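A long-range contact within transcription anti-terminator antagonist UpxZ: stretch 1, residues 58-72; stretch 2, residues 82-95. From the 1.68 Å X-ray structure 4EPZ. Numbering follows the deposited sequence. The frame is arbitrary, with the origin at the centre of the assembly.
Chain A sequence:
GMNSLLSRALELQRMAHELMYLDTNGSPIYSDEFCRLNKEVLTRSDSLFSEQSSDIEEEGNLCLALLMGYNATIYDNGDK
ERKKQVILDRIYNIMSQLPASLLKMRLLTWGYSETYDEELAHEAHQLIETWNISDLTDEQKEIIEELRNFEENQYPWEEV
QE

Stretch 1 (58-72) EEGNLCLALLMGYNA
Stretch 2 82-95: RKKQVILDRIYNIM

Residues 58-72 form one continuous α-helix, and a second helix, which runs through the second stretch from residue 82, lies nearly antiparallel to it: the angle between their N-to-C directions is 152°, the signed crossing angle is -152°, and the axes approach to 9.7 Å. Both have regular helical backbones, with phi and psi close to -63° and -43° and i to i+4 hydrogen bonds throughout most of their length. The register is fixed by two pairs: C63 CA lies 5.9 Å from I87 CA, and L67 CA lies 6.4 Å from K84 CA. Together the stretches bury 769 Å², and the largest shares belong to R90, Y70 and I87.

R90 joins the start of the first stretch to the later part of the second helix. Its CA-to-CB bond points toward the first helix, and the rotamer m, t, p with chi4 at 180° lets its guanidinium meet E59 edge-on. E59, with chi1 t, chi2 p and chi3 near -8°, presents both carboxylate oxygens: R90 NE donates to E59 OE2 at 2.9 Å and R90 NH2 to E59 OE1 at 2.9 Å, a two-pronged salt bridge with nearly straight bonds. Arginine suits the site because its charged end is paired while the side chain as a whole sits as a knob among E59, L62, C63 and L66, with R90 CB 3.7 Å from C63 SG and the guanidinium lying near L62 and L66. A water bridges the junction, donating to E59 OE2 and to R90 O, each at 2.7 Å.

One turn earlier, I87 (m, t) points toward the first helix and fills a hole formed by C63, L66, L67 and Y70. I87 CD1 lies 3.5 Å from L66 CB and 3.7 Å from Y70 CD2, at the edge of the tyrosine ring, and I87 CG2 is 3.6 Å from C63 O. C63 (m), a small side chain, lies where the CA atoms come within 5.9 Å (C63 CA to I87 CA), and its CB also rests 3.4 Å from I91 CG1. L67 (chi1 -151°, chi2 43°) returns the packing as a knob among K84, I87, L88 and I91, with L67 CD2 3.7 Å from I91 CD1 and 4.0 Å from L88 CD2.

Y70 (chi1 m, chi2 -55°) points toward the second helix. Its large ring lets one residue cover both the apolar I87 and the methylene chain of K83, where Y70 OH is 3.4 Å from K83 CD; the hydroxyl is hydrogen-bonded elsewhere in the structure. K84 (m, t, m, t) lays its chain past Y70 and L67 and carries its amine to the margin, where K84 NZ makes a weak hydrogen bond of 3.3 Å to N71 OD1. N71 (chi1 m) is held in place by its ND2, which donates to L67 O at 2.8 Å.

Beyond the salt bridge, I94 (p, t) closes the other end. Its CD1 lies 3.5 Å from G60 N and 3.9 Å from E59 CG; an ideal CB on G60 would stand 3.8 Å from that same methyl.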

# COMPACT_ATOMS: atom_id res chain seq x y z
N GLU A 58 -2.69 10.44 10.61
CA GLU A 58 -1.93 11.10 9.55
C GLU A 58 -0.73 10.21 9.16
O GLU A 58 -0.52 9.96 7.98
CB GLU A 58 -1.50 12.48 10.01
CG GLU A 58 -0.80 13.22 8.90
CD GLU A 58 -0.41 14.61 9.33
OE1 GLU A 58 0.54 14.72 10.13
OE2 GLU A 58 -1.14 15.56 8.99
N GLU A 59 -0.00 9.70 10.17
CA GLU A 59 1.11 8.78 9.95
C GLU A 59 0.65 7.53 9.14
O GLU A 59 1.34 7.16 8.19
CB GLU A 59 1.77 8.40 11.30
CG GLU A 59 2.99 7.47 11.21
CD GLU A 59 4.27 7.94 10.54
OE1 GLU A 59 4.29 9.04 9.92
OE2 GLU A 59 5.30 7.23 10.68
N GLY A 60 -0.50 6.93 9.47
CA GLY A 60 -1.03 5.81 8.70
C GLY A 60 -1.24 6.17 7.23
O GLY A 60 -0.88 5.40 6.33
N ASN A 61 -1.85 7.33 6.96
CA ASN A 61 -2.13 7.76 5.58
C ASN A 61 -0.83 8.04 4.84
O ASN A 61 -0.73 7.71 3.65
CB ASN A 61 -3.02 8.99 5.58
CG ASN A 61 -4.45 8.57 5.73
OD1 ASN A 61 -5.02 7.99 4.81
ND2 ASN A 61 -5.04 8.79 6.90
N LEU A 62 0.15 8.68 5.52
CA LEU A 62 1.46 8.94 4.91
C LEU A 62 2.15 7.61 4.54
O LEU A 62 2.63 7.45 3.40
CB LEU A 62 2.34 9.70 5.91
CG LEU A 62 2.20 11.22 5.99
CD1 LEU A 62 3.06 11.74 7.16
CD2 LEU A 62 2.71 11.89 4.69
N CYS A 63 2.20 6.66 5.49
CA CYS A 63 2.83 5.37 5.25
C CYS A 63 2.15 4.61 4.15
O CYS A 63 2.82 4.00 3.33
CB CYS A 63 2.84 4.56 6.53
SG CYS A 63 4.03 5.17 7.72
N LEU A 64 0.80 4.61 4.15
CA LEU A 64 0.10 3.90 3.10
C LEU A 64 0.40 4.53 1.73
O LEU A 64 0.70 3.79 0.79
CB LEU A 64 -1.41 3.88 3.35
CG LEU A 64 -2.22 3.15 2.26
CD1 LEU A 64 -1.83 1.67 2.16
CD2 LEU A 64 -3.73 3.31 2.50
N ALA A 65 0.37 5.88 1.64
CA ALA A 65 0.69 6.55 0.38
C ALA A 65 2.10 6.16 -0.12
O ALA A 65 2.28 5.90 -1.30
CB ALA A 65 0.60 8.07 0.54
N LEU A 66 3.07 6.12 0.80
CA LEU A 66 4.47 5.83 0.44
C LEU A 66 4.65 4.42 -0.02
O LEU A 66 5.33 4.19 -1.02
CB LEU A 66 5.39 6.14 1.62
CG LEU A 66 5.55 7.62 1.95
CD1 LEU A 66 6.25 7.78 3.31
CD2 LEU A 66 6.31 8.36 0.80
N LEU A 67 4.02 3.45 0.67
CA LEU A 67 4.13 2.04 0.29
C LEU A 67 3.48 1.80 -1.05
O LEU A 67 4.02 1.09 -1.91
CB LEU A 67 3.50 1.13 1.37
CG LEU A 67 4.08 -0.27 1.53
CD1 LEU A 67 5.63 -0.27 1.49
CD2 LEU A 67 3.55 -0.91 2.84
N MSE A 68 2.28 2.37 -1.23
CA MSE A 68 1.55 2.27 -2.50
C MSE A 68 2.35 2.93 -3.65
O MSE A 68 2.49 2.32 -4.72
CB MSE A 68 0.16 2.89 -2.38
CG MSE A 68 -0.74 2.08 -1.49
SE MSE A 68 -2.53 2.79 -1.49
CE MSE A 68 -3.00 2.45 -3.35
N GLY A 69 2.89 4.13 -3.39
CA GLY A 69 3.65 4.92 -4.35
C GLY A 69 4.87 4.18 -4.85
O GLY A 69 5.04 3.99 -6.06
N TYR A 70 5.72 3.71 -3.91
CA TYR A 70 6.93 2.98 -4.29
C TYR A 70 6.61 1.61 -4.92
O TYR A 70 7.38 1.13 -5.76
CB TYR A 70 7.90 2.84 -3.11
CG TYR A 70 8.62 4.13 -2.74
CD1 TYR A 70 9.37 4.83 -3.69
CD2 TYR A 70 8.58 4.63 -1.44
CE1 TYR A 70 10.02 6.02 -3.36
CE2 TYR A 70 9.24 5.81 -1.10
CZ TYR A 70 9.96 6.50 -2.06
OH TYR A 70 10.61 7.66 -1.72
N ASN A 71 5.45 1.00 -4.60
CA ASN A 71 5.09 -0.24 -5.28
C ASN A 71 4.53 0.04 -6.66
O ASN A 71 4.71 -0.79 -7.55
CB ASN A 71 4.09 -1.07 -4.49
CG ASN A 71 4.80 -1.98 -3.53
OD1 ASN A 71 5.46 -2.97 -3.94
ND2 ASN A 71 4.87 -1.56 -2.28
N ALA A 72 3.82 1.16 -6.83
CA ALA A 72 3.17 1.51 -8.11
C ALA A 72 4.19 1.89 -9.21
O ALA A 72 4.03 1.48 -10.36
CB ALA A 72 2.19 2.65 -7.92
N ARG A 82 15.32 -0.33 0.36
CA ARG A 82 15.70 0.17 1.68
C ARG A 82 14.59 1.13 2.21
O ARG A 82 14.18 1.03 3.37
CB ARG A 82 17.04 0.91 1.61
CG ARG A 82 17.53 1.40 2.99
CD ARG A 82 18.71 2.37 2.89
NE ARG A 82 18.33 3.62 2.24
CZ ARG A 82 17.66 4.62 2.80
NH1 ARG A 82 17.32 4.55 4.09
NH2 ARG A 82 17.33 5.70 2.10
N LYS A 83 14.13 2.08 1.36
CA LYS A 83 13.07 3.03 1.76
C LYS A 83 11.76 2.29 2.15
O LYS A 83 11.09 2.70 3.11
CB LYS A 83 12.78 4.07 0.66
CG LYS A 83 13.93 5.04 0.38
CD LYS A 83 13.45 6.03 -0.70
CE LYS A 83 14.52 6.97 -1.17
NZ LYS A 83 14.24 7.43 -2.55
N LYS A 84 11.40 1.20 1.44
CA LYS A 84 10.19 0.46 1.79
C LYS A 84 10.31 -0.14 3.19
O LYS A 84 9.34 -0.10 3.95
CB LYS A 84 9.87 -0.63 0.77
CG LYS A 84 9.34 0.01 -0.51
CD LYS A 84 8.54 -0.96 -1.35
CE LYS A 84 9.40 -1.99 -2.02
NZ LYS A 84 8.57 -2.90 -2.87
N GLN A 85 11.51 -0.58 3.59
CA GLN A 85 11.69 -1.14 4.93
C GLN A 85 11.57 -0.05 5.98
O GLN A 85 10.99 -0.29 7.03
CB GLN A 85 13.01 -1.89 5.06
CG GLN A 85 12.97 -3.14 4.14
CD GLN A 85 13.88 -4.16 4.70
OE1 GLN A 85 15.05 -3.90 4.95
NE2 GLN A 85 13.33 -5.31 5.04
N VAL A 86 12.08 1.18 5.68
CA VAL A 86 11.86 2.30 6.62
C VAL A 86 10.34 2.51 6.84
O VAL A 86 9.88 2.71 7.97
CB VAL A 86 12.56 3.60 6.09
CG1 VAL A 86 12.21 4.81 6.98
CG2 VAL A 86 14.08 3.39 5.98
N ILE A 87 9.55 2.48 5.76
CA ILE A 87 8.10 2.68 5.82
C ILE A 87 7.44 1.56 6.58
O ILE A 87 6.57 1.81 7.45
CB ILE A 87 7.55 2.81 4.37
CG1 ILE A 87 8.12 4.07 3.71
CG2 ILE A 87 6.02 2.88 4.42
CD1 ILE A 87 8.11 3.93 2.16
N LEU A 88 7.82 0.31 6.29
CA LEU A 88 7.27 -0.82 7.02
C LEU A 88 7.52 -0.70 8.53
O LEU A 88 6.61 -0.94 9.33
CB LEU A 88 7.87 -2.13 6.50
CG LEU A 88 7.36 -2.56 5.16
CD1 LEU A 88 8.32 -3.58 4.54
CD2 LEU A 88 5.90 -3.11 5.22
N ASP A 89 8.72 -0.26 8.90
CA ASP A 89 9.05 -0.08 10.33
C ASP A 89 8.14 0.98 10.96
O ASP A 89 7.59 0.77 12.05
CB ASP A 89 10.53 0.31 10.47
CG ASP A 89 10.98 0.37 11.89
OD1 ASP A 89 11.01 -0.70 12.54
OD2 ASP A 89 11.34 1.47 12.35
N ARG A 90 7.89 2.07 10.22
CA ARG A 90 6.97 3.10 10.71
C ARG A 90 5.55 2.54 10.88
O ARG A 90 4.84 2.90 11.83
CB ARG A 90 6.97 4.30 9.75
CG ARG A 90 8.28 5.11 9.84
CD ARG A 90 8.39 6.06 8.65
NE ARG A 90 7.26 6.99 8.58
CZ ARG A 90 7.10 7.91 7.64
NH1 ARG A 90 8.02 8.06 6.69
NH2 ARG A 90 6.04 8.70 7.64
N ILE A 91 5.12 1.63 9.95
CA ILE A 91 3.78 1.04 10.05
C ILE A 91 3.70 0.10 11.26
O ILE A 91 2.71 0.15 12.00
CB ILE A 91 3.43 0.32 8.73
CG1 ILE A 91 3.27 1.36 7.58
CG2 ILE A 91 2.20 -0.55 8.90
CD1 ILE A 91 3.27 0.67 6.18
N TYR A 92 4.71 -0.78 11.47
CA TYR A 92 4.68 -1.68 12.62
C TYR A 92 4.62 -0.88 13.95
O TYR A 92 3.96 -1.32 14.88
CB TYR A 92 5.91 -2.58 12.63
CG TYR A 92 5.77 -3.84 11.80
CD1 TYR A 92 5.02 -4.93 12.26
CD2 TYR A 92 6.46 -4.00 10.60
CE1 TYR A 92 4.94 -6.11 11.54
CE2 TYR A 92 6.38 -5.18 9.86
CZ TYR A 92 5.60 -6.23 10.33
OH TYR A 92 5.58 -7.39 9.62
N ASN A 93 5.21 0.32 13.99
CA ASN A 93 5.18 1.16 15.19
C ASN A 93 3.83 1.77 15.48
O ASN A 93 3.62 2.23 16.61
CB ASN A 93 6.23 2.28 15.10
CG ASN A 93 7.64 1.78 15.20
OD1 ASN A 93 7.92 0.64 15.62
ND2 ASN A 93 8.56 2.62 14.78
N ILE A 94 2.91 1.82 14.51
CA ILE A 94 1.60 2.42 14.81
C ILE A 94 0.44 1.42 14.66
O ILE A 94 -0.67 1.75 15.07
CB ILE A 94 1.33 3.68 13.90
CG1 ILE A 94 1.21 3.30 12.40
CG2 ILE A 94 2.35 4.78 14.18
CD1 ILE A 94 0.65 4.38 11.49
N MSE A 95 0.66 0.25 14.00
CA MSE A 95 -0.45 -0.66 13.66
C MSE A 95 -1.38 -0.97 14.83
O MSE A 95 -2.60 -0.84 14.67
CB MSE A 95 0.09 -1.98 13.04
CG MSE A 95 -1.00 -2.87 12.50
SE MSE A 95 -1.71 -2.06 10.89
CE MSE A 95 -0.42 -2.73 9.71
O HOH W 1 5.42 5.41 12.68
O HOH W 2 8.59 -2.06 -5.60